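Local coordinates for hypothetical protein aq_1956 (Aquifex aeolicus, PDB 2YVT) that is of unknown function but has the fold of the calcineurin-like metallophosphoesterases and may therefore hydrolyse phosphate esters or a related substrate, at residues P5-I11 with K31-V37; V122-G126 with V136-G140; L142-H146 with S201-I207; V177-P183 with V215-V221. One frame throughout, in Å; residues are numbered along the deposited sequence.

Contact 1: P5-I11 with K31-V37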
loop_
_atom_site.group_PDB
_atom_site.type_symbol
_atom_site.label_atom_id
_atom_site.label_comp_id
_atom_site.label_asym_id
_atom_site.label_seq_id
_atom_site.Cartn_x
_atom_site.Cartn_y
_atom_site.Cartn_z
ATOM N N PRO A 5 -2.555 -24.082 -3.351
ATOM C CA PRO A 5 -3.029 -22.764 -2.923
ATOM C C PRO A 5 -1.969 -21.684 -3.126
ATOM O O PRO A 5 -0.762 -21.972 -3.171
ATOM C CB PRO A 5 -3.361 -22.956 -1.438
ATOM C CG PRO A 5 -2.558 -24.126 -1.005
ATOM C CD PRO A 5 -2.298 -24.985 -2.215
ATOM N N ARG A 6 -2.442 -20.456 -3.294
ATOM C CA ARG A 6 -1.581 -19.290 -3.444
ATOM C C ARG A 6 -2.093 -18.287 -2.425
ATOM O O ARG A 6 -3.049 -17.549 -2.679
ATOM C CB ARG A 6 -1.674 -18.738 -4.866
ATOM C CG ARG A 6 -1.150 -19.685 -5.958
ATOM C CD ARG A 6 0.363 -19.869 -5.872
ATOM N NE ARG A 6 0.897 -20.711 -6.945
ATOM C CZ ARG A 6 1.135 -22.017 -6.839
ATOM N NH1 ARG A 6 0.879 -22.667 -5.707
ATOM N NH2 ARG A 6 1.627 -22.681 -7.877
ATOM N N LYS A 7 -1.465 -18.296 -1.257
ATOM C CA LYS A 7 -2.006 -17.621 -0.086
ATOM C C LYS A 7 -1.332 -16.273 0.128
ATOM O O LYS A 7 -0.111 -16.159 0.047
ATOM C CB LYS A 7 -1.861 -18.501 1.156
ATOM C CG LYS A 7 -2.692 -19.791 1.112
ATOM C CD LYS A 7 -2.510 -20.617 2.387
ATOM C CE LYS A 7 -3.113 -22.024 2.263
ATOM N NZ LYS A 7 -4.609 -22.046 2.283
ATOM N N VAL A 8 -2.145 -15.259 0.413
ATOM C CA VAL A 8 -1.651 -13.893 0.597
ATOM C C VAL A 8 -2.094 -13.378 1.957
ATOM O O VAL A 8 -3.280 -13.443 2.288
ATOM C CB VAL A 8 -2.213 -12.928 -0.499
ATOM C CG1 VAL A 8 -1.652 -11.519 -0.323
ATOM C CG2 VAL A 8 -1.915 -13.455 -1.903
ATOM N N LEU A 9 -1.141 -12.900 2.755
ATOM C CA LEU A 9 -1.462 -12.188 3.998
ATOM C C LEU A 9 -1.232 -10.712 3.717
ATOM O O LEU A 9 -0.131 -10.331 3.325
ATOM C CB LEU A 9 -0.565 -12.655 5.155
ATOM C CG LEU A 9 -0.892 -12.226 6.604
ATOM C CD1 LEU A 9 0.045 -12.968 7.560
ATOM C CD2 LEU A 9 -0.804 -10.732 6.869
ATOM N N ALA A 10 -2.256 -9.886 3.922
ATOM C CA ALA A 10 -2.135 -8.443 3.662
ATOM C C ALA A 10 -2.454 -7.614 4.893
ATOM O O ALA A 10 -3.400 -7.912 5.623
ATOM C CB ALA A 10 -3.041 -8.028 2.499
ATOM N N ILE A 11 -1.652 -6.573 5.106
ATOM C CA ILE A 11 -1.939 -5.549 6.112
ATOM C C ILE A 11 -1.870 -4.162 5.471
ATOM O O ILE A 11 -1.327 -3.994 4.371
ATOM C CB ILE A 11 -0.962 -5.617 7.325
ATOM C CG1 ILE A 11 0.477 -5.260 6.907
ATOM C CG2 ILE A 11 -1.051 -6.985 8.001
ATOM C CD1 ILE A 11 1.433 -5.091 8.094
ATOM N N LYS A 31 -0.320 -19.764 9.562
ATOM C CA LYS A 31 -1.081 -19.791 8.311
ATOM C C LYS A 31 -0.240 -19.964 7.042
ATOM O O LYS A 31 -0.783 -20.244 5.972
ATOM C CB LYS A 31 -1.986 -18.562 8.212
ATOM C CG LYS A 31 -3.036 -18.486 9.330
ATOM C CD LYS A 31 -4.095 -17.421 9.056
ATOM C CE LYS A 31 -5.090 -17.298 10.216
ATOM N NZ LYS A 31 -5.993 -18.487 10.340
ATOM N N GLN A 32 1.074 -19.783 7.170
ATOM C CA GLN A 32 2.031 -20.066 6.090
ATOM C C GLN A 32 1.670 -19.393 4.756
ATOM O O GLN A 32 1.497 -20.075 3.740
ATOM C CB GLN A 32 2.182 -21.586 5.895
ATOM C CG GLN A 32 2.463 -22.363 7.173
ATOM C CD GLN A 32 3.932 -22.432 7.501
ATOM O OE1 GLN A 32 4.402 -21.779 8.434
ATOM N NE2 GLN A 32 4.676 -23.229 6.733
ATOM N N PRO A 33 1.558 -18.049 4.745
ATOM C CA PRO A 33 1.248 -17.380 3.477
ATOM C C PRO A 33 2.397 -17.533 2.493
ATOM O O PRO A 33 3.550 -17.658 2.908
ATOM C CB PRO A 33 1.125 -15.908 3.883
ATOM C CG PRO A 33 1.977 -15.781 5.115
ATOM C CD PRO A 33 1.746 -17.082 5.842
ATOM N N ASP A 34 2.081 -17.519 1.204
ATOM C CA ASP A 34 3.092 -17.529 0.158
ATOM C C ASP A 34 3.665 -16.141 -0.078
ATOM O O ASP A 34 4.842 -16.001 -0.406
ATOM C CB ASP A 34 2.506 -18.106 -1.124
ATOM C CG ASP A 34 2.113 -19.549 -0.957
ATOM O OD1 ASP A 34 3.022 -20.396 -0.795
ATOM O OD2 ASP A 34 0.901 -19.828 -0.937
ATOM N N ILE A 35 2.819 -15.124 0.082
ATOM C CA ILE A 35 3.280 -13.734 0.021
ATOM C C ILE A 35 2.686 -12.891 1.138
ATOM O O ILE A 35 1.576 -13.151 1.601
ATOM C CB ILE A 35 3.038 -13.048 -1.349
ATOM C CG1 ILE A 35 1.559 -13.025 -1.726
ATOM C CG2 ILE A 35 3.892 -13.686 -2.449
ATOM C CD1 ILE A 35 1.263 -12.096 -2.923
ATOM N N LEU A 36 3.476 -11.918 1.583
ATOM C CA LEU A 36 3.043 -10.895 2.515
ATOM C C LEU A 36 2.935 -9.588 1.746
ATOM O O LEU A 36 3.861 -9.207 1.021
ATOM C CB LEU A 36 4.061 -10.752 3.655
ATOM C CG LEU A 36 3.893 -9.578 4.622
ATOM C CD1 LEU A 36 2.590 -9.680 5.424
ATOM C CD2 LEU A 36 5.091 -9.520 5.551
ATOM N N VAL A 37 1.798 -8.915 1.883
ATOM C CA VAL A 37 1.609 -7.602 1.274
ATOM C C VAL A 37 1.485 -6.570 2.380
ATOM O O VAL A 37 0.628 -6.695 3.256
ATOM C CB VAL A 37 0.353 -7.565 0.360
ATOM C CG1 VAL A 37 0.038 -6.136 -0.078
ATOM C CG2 VAL A 37 0.564 -8.449 -0.859
#
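Lys7 and Asp34 meet where two parallel strands begin to pair, at the start of a beta-alpha-beta crossover in which helix 21-31 carries the chain from strand 7-12 to strand 35-39. Asp34 illustrates how a carboxylate can add one rung below a backbone ladder. Its CB rests 3.5 Å from Lys7 O. CG, 3.8 Å from Lys7 N, lies anti to its own carbonyl carbon (chi1 -64°), which directs the carboxylate back toward the N-terminal end of the partner strand. There OD2 accepts Lys7 N at 2.8 Å through its anti lone pair, in a nearly straight bond, while OD1 has a long, weak ion pair with Arg131. With an alanine here, Lys7 N would probably be left without its acceptor and the start of the ladder less firmly tied. Lys7 O is gripped twice, by Asp34 N at 2.8 Å in a bent bond and by Ile35 N at 3.1 Å. Beyond it, Leu9 N, Val37 N and Ile11 N continue the regular parallel ladder. Leu9 lies alongside Pro33, CB to CB 3.9 Å, on the face covered by Leu24, Val27 and Ile28 of helix 21-31. The other face carries Val8, Ala10, Ile35 and Val37; here Val8 and Ile35 point the same way, with Val8 CG2 3.5 Å from Ile35 CG1.

Contact 2: V122-G126 with V136-G140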
loop_
_atom_site.group_PDB
_atom_site.type_symbol
_atom_site.label_atom_id
_atom_site.label_comp_id
_atom_site.label_asym_id
_atom_site.label_seq_id
_atom_site.Cartn_x
_atom_site.Cartn_y
_atom_site.Cartn_z
ATOM N N VAL A 122 9.564 -3.585 -3.360
ATOM C CA VAL A 122 8.687 -2.421 -3.327
ATOM C C VAL A 122 8.069 -2.241 -4.710
ATOM O O VAL A 122 8.781 -2.240 -5.721
ATOM C CB VAL A 122 9.448 -1.136 -2.899
ATOM C CG1 VAL A 122 8.608 0.103 -3.163
ATOM C CG2 VAL A 122 9.838 -1.217 -1.431
ATOM N N LEU A 123 6.742 -2.115 -4.746
ATOM C CA LEU A 123 6.019 -1.882 -5.992
ATOM C C LEU A 123 5.364 -0.524 -5.938
ATOM O O LEU A 123 4.446 -0.290 -5.153
ATOM C CB LEU A 123 4.959 -2.963 -6.227
ATOM C CG LEU A 123 5.459 -4.391 -6.404
ATOM C CD1 LEU A 123 4.267 -5.305 -6.586
ATOM C CD2 LEU A 123 6.412 -4.501 -7.581
ATOM N N HIS A 124 5.869 0.384 -6.756
ATOM C CA HIS A 124 5.276 1.700 -6.866
ATOM C C HIS A 124 5.486 2.216 -8.278
ATOM O O HIS A 124 6.625 2.445 -8.699
ATOM C CB HIS A 124 5.860 2.677 -5.837
ATOM C CG HIS A 124 5.269 4.049 -5.929
ATOM N ND1 HIS A 124 3.916 4.285 -5.785
ATOM C CD2 HIS A 124 5.836 5.253 -6.182
ATOM C CE1 HIS A 124 3.678 5.577 -5.929
ATOM N NE2 HIS A 124 4.824 6.185 -6.182
ATOM N N GLU A 125 4.380 2.382 -9.002
ATOM C CA GLU A 125 4.419 2.704 -10.438
ATOM C C GLU A 125 5.177 1.615 -11.203
ATOM O O GLU A 125 5.921 1.888 -12.151
ATOM C CB GLU A 125 5.043 4.076 -10.687
ATOM C CG GLU A 125 4.487 5.170 -9.799
ATOM C CD GLU A 125 5.120 6.495 -10.075
ATOM O OE1 GLU A 125 5.031 6.947 -11.227
ATOM O OE2 GLU A 125 5.718 7.077 -9.150
ATOM N N GLY A 126 4.974 0.372 -10.781
ATOM C CA GLY A 126 5.722 -0.745 -11.323
ATOM C C GLY A 126 5.062 -2.067 -11.022
ATOM O O GLY A 126 3.959 -2.129 -10.448
ATOM N N VAL A 136 1.866 -8.652 -10.532
ATOM C CA VAL A 136 1.488 -7.838 -9.383
ATOM C C VAL A 136 1.877 -6.399 -9.673
ATOM O O VAL A 136 3.038 -6.117 -9.952
ATOM C CB VAL A 136 2.152 -8.346 -8.081
ATOM C CG1 VAL A 136 1.573 -7.635 -6.862
ATOM C CG2 VAL A 136 1.929 -9.856 -7.945
ATOM N N ILE A 137 0.890 -5.508 -9.635
ATOM C CA ILE A 137 1.105 -4.094 -9.943
ATOM C C ILE A 137 0.887 -3.294 -8.670
ATOM O O ILE A 137 -0.083 -3.531 -7.949
ATOM C CB ILE A 137 0.120 -3.613 -11.023
ATOM C CG1 ILE A 137 0.335 -4.404 -12.317
ATOM C CG2 ILE A 137 0.272 -2.115 -11.291
ATOM C CD1 ILE A 137 -0.773 -4.205 -13.298
ATOM N N GLY A 138 1.785 -2.354 -8.392
ATOM C CA GLY A 138 1.628 -1.472 -7.238
ATOM C C GLY A 138 1.647 -0.010 -7.626
ATOM O O GLY A 138 2.429 0.406 -8.478
ATOM N N PHE A 139 0.779 0.778 -7.003
ATOM C CA PHE A 139 0.808 2.225 -7.195
ATOM C C PHE A 139 0.357 2.852 -5.879
ATOM O O PHE A 139 -0.828 2.814 -5.521
ATOM C CB PHE A 139 -0.092 2.645 -8.373
ATOM C CG PHE A 139 0.276 3.985 -8.984
ATOM C CD1 PHE A 139 0.464 4.097 -10.366
ATOM C CD2 PHE A 139 0.441 5.123 -8.196
ATOM C CE1 PHE A 139 0.806 5.320 -10.955
ATOM C CE2 PHE A 139 0.785 6.357 -8.767
ATOM C CZ PHE A 139 0.961 6.456 -10.155
ATOM N N GLY A 140 1.329 3.377 -5.140
ATOM C CA GLY A 140 1.081 3.931 -3.814
ATOM C C GLY A 140 0.684 5.395 -3.788
ATOM O O GLY A 140 0.422 6.016 -4.827
#
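The rings of His124 and Phe139 stand at 78° to each other beside a G1 beta bulge, and Glu125 CG sits in the corner between them, 3.7 Å above the plane of each. Over Phe139 this is a CH-pi contact displaced toward the rim; over His124 the methylene lies above the ring centre. The Glu125 carboxylate runs on past Phe139, its plane 26° from that of the ring, until OE1 reaches its hydrogen bond with Tyr160 OH. At the edge of the imidazole, in its plane, ND1 accepts Gly140 N at 2.8 Å. The His124 ring is carried there because CG lies anti to the backbone N (chi1 180°), and NE2 is held as well, by Tyr156 OH; Phe139 meets the same tyrosine ring edge-to-face.

In the bulge behind these rings Glu125, in a left-handed conformation, and Gly126 both face Gly138. Gly138 O receives two weak bonds, one from Glu125 N at 2.8 Å, short but strongly bent, and one from Gly126 N, straighter but 3.4 Å long. The return bond is sound, Gly138 N to Gly126 O at 3.0 Å. A side chain on Gly138 would run into Leu123 O, which is buried here without a polar partner. This bulge brings the loop that follows strand 120-122 onto strand 134-144. On the far side of the bulge from the rings, the Leu123 and Val136 side chains cross at about a right angle, Leu123 CD1 lying 3.6 Å from Val136 CG1.

Contact 3: L142-H146 with S201-I207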
loop_
_atom_site.group_PDB
_atom_site.type_symbol
_atom_site.label_atom_id
_atom_site.label_comp_id
_atom_site.label_asym_id
_atom_site.label_seq_id
_atom_site.Cartn_x
_atom_site.Cartn_y
_atom_site.Cartn_z
ATOM N N LEU A 142 -1.655 8.775 -2.096
ATOM C CA LEU A 142 -3.058 9.176 -2.176
ATOM C C LEU A 142 -3.369 9.561 -3.611
ATOM O O LEU A 142 -2.769 10.487 -4.153
ATOM C CB LEU A 142 -3.329 10.352 -1.239
ATOM C CG LEU A 142 -4.811 10.694 -1.062
ATOM C CD1 LEU A 142 -5.552 9.598 -0.289
ATOM C CD2 LEU A 142 -4.938 12.035 -0.364
ATOM N N LEU A 143 -4.300 8.839 -4.226
ATOM C CA LEU A 143 -4.700 9.136 -5.606
ATOM C C LEU A 143 -5.868 10.107 -5.541
ATOM O O LEU A 143 -6.820 9.917 -4.770
ATOM C CB LEU A 143 -5.040 7.854 -6.375
ATOM C CG LEU A 143 -3.964 6.758 -6.280
ATOM C CD1 LEU A 143 -4.269 5.583 -7.194
ATOM C CD2 LEU A 143 -2.543 7.313 -6.534
ATOM N N THR A 144 -5.738 11.176 -6.316
ATOM C CA THR A 144 -6.621 12.331 -6.249
ATOM C C THR A 144 -6.950 12.783 -7.655
ATOM O O THR A 144 -6.371 12.303 -8.632
ATOM C CB THR A 144 -5.937 13.534 -5.545
ATOM O OG1 THR A 144 -4.894 14.050 -6.387
ATOM C CG2 THR A 144 -5.363 13.143 -4.179
ATOM N N GLU A 145 -7.857 13.747 -7.761
ATOM C CA GLU A 145 -8.193 14.286 -9.067
ATOM C C GLU A 145 -7.104 15.196 -9.607
ATOM O O GLU A 145 -6.771 15.101 -10.787
ATOM C CB GLU A 145 -9.547 15.002 -9.045
ATOM C CG GLU A 145 -10.713 14.050 -8.769
ATOM C CD GLU A 145 -10.851 12.932 -9.803
ATOM O OE1 GLU A 145 -10.237 13.008 -10.888
ATOM O OE2 GLU A 145 -11.569 11.949 -9.523
ATOM N N HIS A 146 -6.540 16.051 -8.752
ATOM C CA HIS A 146 -5.687 17.135 -9.256
ATOM C C HIS A 146 -4.413 17.449 -8.449
ATOM O O HIS A 146 -3.686 18.381 -8.799
ATOM C CB HIS A 146 -6.523 18.415 -9.474
ATOM C CG HIS A 146 -7.675 18.241 -10.425
ATOM N ND1 HIS A 146 -8.992 18.387 -10.042
ATOM C CD2 HIS A 146 -7.705 17.906 -11.737
ATOM C CE1 HIS A 146 -9.780 18.159 -11.078
ATOM N NE2 HIS A 146 -9.024 17.864 -12.121
ATOM N N SER A 201 -11.202 6.993 -3.655
ATOM C CA SER A 201 -11.164 7.860 -4.833
ATOM C C SER A 201 -11.773 7.203 -6.046
ATOM O O SER A 201 -11.498 6.038 -6.333
ATOM C CB SER A 201 -9.737 8.273 -5.173
ATOM O OG SER A 201 -9.733 9.087 -6.341
ATOM N N ALA A 202 -12.581 7.979 -6.767
ATOM C CA ALA A 202 -13.128 7.567 -8.056
ATOM C C ALA A 202 -12.022 7.242 -9.042
ATOM O O ALA A 202 -12.245 6.527 -10.015
ATOM C CB ALA A 202 -14.023 8.663 -8.620
ATOM N N VAL A 203 -10.820 7.770 -8.798
ATOM C CA VAL A 203 -9.689 7.458 -9.664
ATOM C C VAL A 203 -9.441 5.955 -9.647
ATOM O O VAL A 203 -9.144 5.348 -10.677
ATOM C CB VAL A 203 -8.417 8.221 -9.237
ATOM C CG1 VAL A 203 -7.211 7.714 -10.007
ATOM C CG2 VAL A 203 -8.611 9.715 -9.457
ATOM N N VAL A 204 -9.595 5.347 -8.473
ATOM C CA VAL A 204 -9.329 3.922 -8.336
ATOM C C VAL A 204 -10.455 3.090 -8.972
ATOM O O VAL A 204 -10.187 2.070 -9.600
ATOM C CB VAL A 204 -9.033 3.530 -6.868
ATOM C CG1 VAL A 204 -8.691 2.061 -6.775
ATOM C CG2 VAL A 204 -7.859 4.370 -6.346
ATOM N N ASN A 205 -11.706 3.534 -8.856
ATOM C CA ASN A 205 -12.777 2.843 -9.600
ATOM C C ASN A 205 -12.458 2.861 -11.081
ATOM O O ASN A 205 -12.675 1.879 -11.790
ATOM C CB ASN A 205 -14.151 3.483 -9.365
ATOM C CG ASN A 205 -14.592 3.383 -7.930
ATOM O OD1 ASN A 205 -15.492 2.600 -7.579
ATOM N ND2 ASN A 205 -13.955 4.156 -7.082
ATOM N N THR A 206 -11.927 3.994 -11.534
ATOM C CA THR A 206 -11.586 4.176 -12.934
ATOM C C THR A 206 -10.423 3.272 -13.356
ATOM O O THR A 206 -10.503 2.625 -14.400
ATOM C CB THR A 206 -11.305 5.658 -13.253
ATOM O OG1 THR A 206 -12.438 6.458 -12.875
ATOM C CG2 THR A 206 -11.028 5.845 -14.730
ATOM N N ILE A 207 -9.364 3.214 -12.537
ATOM C CA ILE A 207 -8.246 2.294 -12.784
ATOM C C ILE A 207 -8.731 0.853 -12.860
ATOM O O ILE A 207 -8.304 0.086 -13.713
ATOM C CB ILE A 207 -7.190 2.296 -11.643
ATOM C CG1 ILE A 207 -6.583 3.671 -11.399
ATOM C CG2 ILE A 207 -6.099 1.250 -11.933
ATOM C CD1 ILE A 207 -5.675 3.684 -10.172
#
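Leu143 drives one methyl between two residues of the helix: its CD1 lies 3.9 Å from Val204 CG2 and 3.8 Å from Ile207 CD1, meeting both side chains at about a right angle. Its CG is anti to the carbonyl carbon (chi1 -50°), and the extended second torsion carries CD1 to them. Val203 CG2 presses on the next stretch of strand, 3.5 Å from Thr144 O, and lies beside the Glu145 carboxylate, which slides past it in the opposite direction. Strand 142-144 and helix segment 202-207 run nearly perpendicular, at 88°. Ser201, whose CB approaches Leu143 O to 3.4 Å, is the N-cap of helix 202-211, the connecting helix of the beta-alpha-beta unit between strands 175-180 and 215-218. Ser201 OG accepts Val203 N at 3.0 Å. An exchange of Ser201 for alanine would remove that hydroxyl and is likely to leave the Val203 amide without its capping acceptor, weakening the start of the helix. In the next shell Arg158 forms a salt bridge with Glu145 OE1 and also bonds Thr206 OG1, joining the loop after the strand to the helix. Thr206 OG1 in turn donates to Ala202 O at 2.9 Å, on the opposite face of that carbonyl from Thr206 N.

Contact 4: V177-P183 with V215-V221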
loop_
_atom_site.group_PDB
_atom_site.type_symbol
_atom_site.label_atom_id
_atom_site.label_comp_id
_atom_site.label_asym_id
_atom_site.label_seq_id
_atom_site.Cartn_x
_atom_site.Cartn_y
_atom_site.Cartn_z
ATOM N N VAL A 177 -3.003 -8.805 -10.177
ATOM C CA VAL A 177 -3.264 -8.370 -8.807
ATOM C C VAL A 177 -2.738 -6.947 -8.683
ATOM O O VAL A 177 -1.562 -6.695 -8.953
ATOM C CB VAL A 177 -2.578 -9.278 -7.763
ATOM C CG1 VAL A 177 -2.763 -8.728 -6.339
ATOM C CG2 VAL A 177 -3.114 -10.715 -7.859
ATOM N N THR A 178 -3.613 -6.018 -8.301
ATOM C CA THR A 178 -3.206 -4.615 -8.136
ATOM C C THR A 178 -3.226 -4.257 -6.659
ATOM O O THR A 178 -4.090 -4.717 -5.911
ATOM C CB THR A 178 -4.110 -3.640 -8.919
ATOM O OG1 THR A 178 -5.469 -3.818 -8.510
ATOM C CG2 THR A 178 -4.003 -3.888 -10.435
ATOM N N ILE A 179 -2.248 -3.469 -6.240
ATOM C CA ILE A 179 -2.133 -3.050 -4.852
ATOM C C ILE A 179 -2.020 -1.540 -4.835
ATOM O O ILE A 179 -1.099 -0.984 -5.436
ATOM C CB ILE A 179 -0.898 -3.673 -4.156
ATOM C CG1 ILE A 179 -0.869 -5.196 -4.358
ATOM C CG2 ILE A 179 -0.892 -3.324 -2.659
ATOM C CD1 ILE A 179 0.413 -5.862 -3.908
ATOM N N PHE A 180 -2.970 -0.886 -4.164
ATOM C CA PHE A 180 -3.017 0.574 -4.090
ATOM C C PHE A 180 -3.121 0.994 -2.643
ATOM O O PHE A 180 -3.793 0.334 -1.855
ATOM C CB PHE A 180 -4.253 1.135 -4.818
ATOM C CG PHE A 180 -4.369 0.712 -6.254
ATOM C CD1 PHE A 180 -3.407 1.079 -7.189
ATOM C CD2 PHE A 180 -5.456 -0.050 -6.666
ATOM C CE1 PHE A 180 -3.523 0.677 -8.527
ATOM C CE2 PHE A 180 -5.587 -0.449 -7.993
ATOM C CZ PHE A 180 -4.621 -0.083 -8.925
ATOM N N TYR A 181 -2.477 2.104 -2.286
ATOM C CA TYR A 181 -2.766 2.712 -0.997
ATOM C C TYR A 181 -4.227 3.184 -0.964
ATOM O O TYR A 181 -4.947 2.964 0.007
ATOM C CB TYR A 181 -1.807 3.874 -0.715
ATOM C CG TYR A 181 -2.193 4.677 0.497
ATOM C CD1 TYR A 181 -2.047 4.149 1.781
ATOM C CD2 TYR A 181 -2.711 5.969 0.365
ATOM C CE1 TYR A 181 -2.401 4.894 2.910
ATOM C CE2 TYR A 181 -3.059 6.727 1.482
ATOM C CZ TYR A 181 -2.907 6.183 2.750
ATOM O OH TYR A 181 -3.261 6.919 3.850
ATOM N N THR A 182 -4.655 3.832 -2.044
ATOM C CA THR A 182 -5.984 4.426 -2.108
ATOM C C THR A 182 -7.030 3.407 -2.561
ATOM O O THR A 182 -6.855 2.765 -3.600
ATOM C CB THR A 182 -5.986 5.628 -3.057
ATOM O OG1 THR A 182 -4.990 6.553 -2.636
ATOM C CG2 THR A 182 -7.338 6.326 -3.055
ATOM N N PRO A 183 -8.115 3.252 -1.776
ATOM C CA PRO A 183 -9.186 2.356 -2.193
ATOM C C PRO A 183 -10.175 3.025 -3.150
ATOM O O PRO A 183 -10.252 4.259 -3.202
ATOM C CB PRO A 183 -9.896 2.027 -0.873
ATOM C CG PRO A 183 -9.740 3.275 -0.050
ATOM C CD PRO A 183 -8.392 3.870 -0.461
ATOM N N VAL A 215 -7.930 -9.083 -8.662
ATOM C CA VAL A 215 -7.970 -8.719 -7.248
ATOM C C VAL A 215 -7.290 -7.365 -7.080
ATOM O O VAL A 215 -6.299 -7.057 -7.758
ATOM C CB VAL A 215 -7.240 -9.772 -6.369
ATOM C CG1 VAL A 215 -7.220 -9.363 -4.890
ATOM C CG2 VAL A 215 -7.872 -11.156 -6.533
ATOM N N ALA A 216 -7.847 -6.546 -6.199
ATOM C CA ALA A 216 -7.188 -5.317 -5.782
ATOM C C ALA A 216 -7.084 -5.305 -4.262
ATOM O O ALA A 216 -8.076 -5.514 -3.568
ATOM C CB ALA A 216 -7.945 -4.089 -6.291
ATOM N N ILE A 217 -5.874 -5.085 -3.758
ATOM C CA ILE A 217 -5.637 -4.969 -2.317
ATOM C C ILE A 217 -5.387 -3.491 -2.033
ATOM O O ILE A 217 -4.571 -2.866 -2.692
ATOM C CB ILE A 217 -4.434 -5.832 -1.871
ATOM C CG1 ILE A 217 -4.702 -7.316 -2.173
ATOM C CG2 ILE A 217 -4.134 -5.600 -0.387
ATOM C CD1 ILE A 217 -3.478 -8.218 -2.073
ATOM N N VAL A 218 -6.123 -2.926 -1.079
ATOM C CA VAL A 218 -6.146 -1.470 -0.904
ATOM C C VAL A 218 -5.997 -1.056 0.560
ATOM O O VAL A 218 -6.205 -1.872 1.460
ATOM C CB VAL A 218 -7.422 -0.833 -1.544
ATOM C CG1 VAL A 218 -7.444 -1.062 -3.086
ATOM C CG2 VAL A 218 -8.688 -1.386 -0.893
ATOM N N GLY A 219 -5.649 0.212 0.791
ATOM C CA GLY A 219 -5.328 0.698 2.136
ATOM C C GLY A 219 -6.092 1.937 2.582
ATOM O O GLY A 219 -7.322 1.989 2.501
ATOM N N HIS A 220 -5.355 2.944 3.052
ATOM C CA HIS A 220 -5.948 4.196 3.539
ATOM C C HIS A 220 -7.081 3.873 4.529
ATOM O O HIS A 220 -6.886 3.052 5.432
ATOM C CB HIS A 220 -6.376 5.090 2.355
ATOM C CG HIS A 220 -6.662 6.517 2.716
ATOM N ND1 HIS A 220 -6.167 7.134 3.847
ATOM C CD2 HIS A 220 -7.379 7.460 2.060
ATOM C CE1 HIS A 220 -6.577 8.393 3.875
ATOM N NE2 HIS A 220 -7.307 8.617 2.795
ATOM N N VAL A 221 -8.256 4.474 4.346
ATOM C CA VAL A 221 -9.396 4.223 5.220
ATOM C C VAL A 221 -10.326 3.190 4.596
ATOM O O VAL A 221 -10.670 3.283 3.410
ATOM C CB VAL A 221 -10.171 5.540 5.503
ATOM C CG1 VAL A 221 -11.527 5.255 6.164
ATOM C CG2 VAL A 221 -9.325 6.460 6.363
#
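Val177 and Val215 begin the pairing of strands 175-180 and 215-218, which run parallel and in register. The backbone bonds run from Thr178 N to Val215 O, from Ile217 N to Thr178 O at 2.8 Å, and from Phe180 N to Ile217 O. Thr178 OG1, set between the backbone N and the carbonyl carbon (chi1 57°), adds a weak bond to Val215 O at 3.4 Å and lies 3.3 Å from Ala216 CB. Past Phe180 the ladder loses its regularity: the bond from Gly219 N to Tyr181 O is bent and weak.

Apolar packing divides between two faces. Val177 and Ile179 lie with Val215 and Ile217 on one, Val177 CG1 4.4 Å from Ile217 CD1; on the other, shared with Thr178 and Ala216, the edge of the Phe180 ring meets Val218 CG1. Farther along, Pro183 CB meets Val218 CG2 at 3.6 Å, while Pro183 CD rests against His220 CB at 3.7 Å.

The aromatic pair lies in the loops. His220 CB sits over the face of the Tyr181 ring, 3.9 Å from its centroid, a CH-pi contact offset toward the rim; the two ring planes are inclined at 33°. Tyr181 OH comes within 2.9 Å of His220 ND1 and is hydrogen-bonded to Lys98 NZ.

Helix 202-211 links the strands as a beta-alpha-beta crossover, and the polar loops, His220 among them, gather at their C-terminal ends, the place where calcineurin-like phosphoesterases build their metal site.

How the contacts relate
The four contacts show how a two-sheet core is assembled. Contacts 1 and 4 are parallel pairs in different sheets, packed face to face: Ala10 CB lies 3.9 Å from Ile217 CG2, and Val37 CG1 3.9 Å from Ile179 CD1. Contact 2 extends the sheet of contact 4 edgewise, with a probable hydrogen bond between Ile137 N and Val177 O at 2.8 Å. Contact 3 packs the crossover helix of contact 4 on the far part of strand 134-144, and Thr182 OG1 ties the two through Leu143 N at 2.9 Å. Contacts 1 and 3 lie about 27 Å apart, centre to centre. His220 O bonds Lys12 NZ across the presumed active-site end of both sheets.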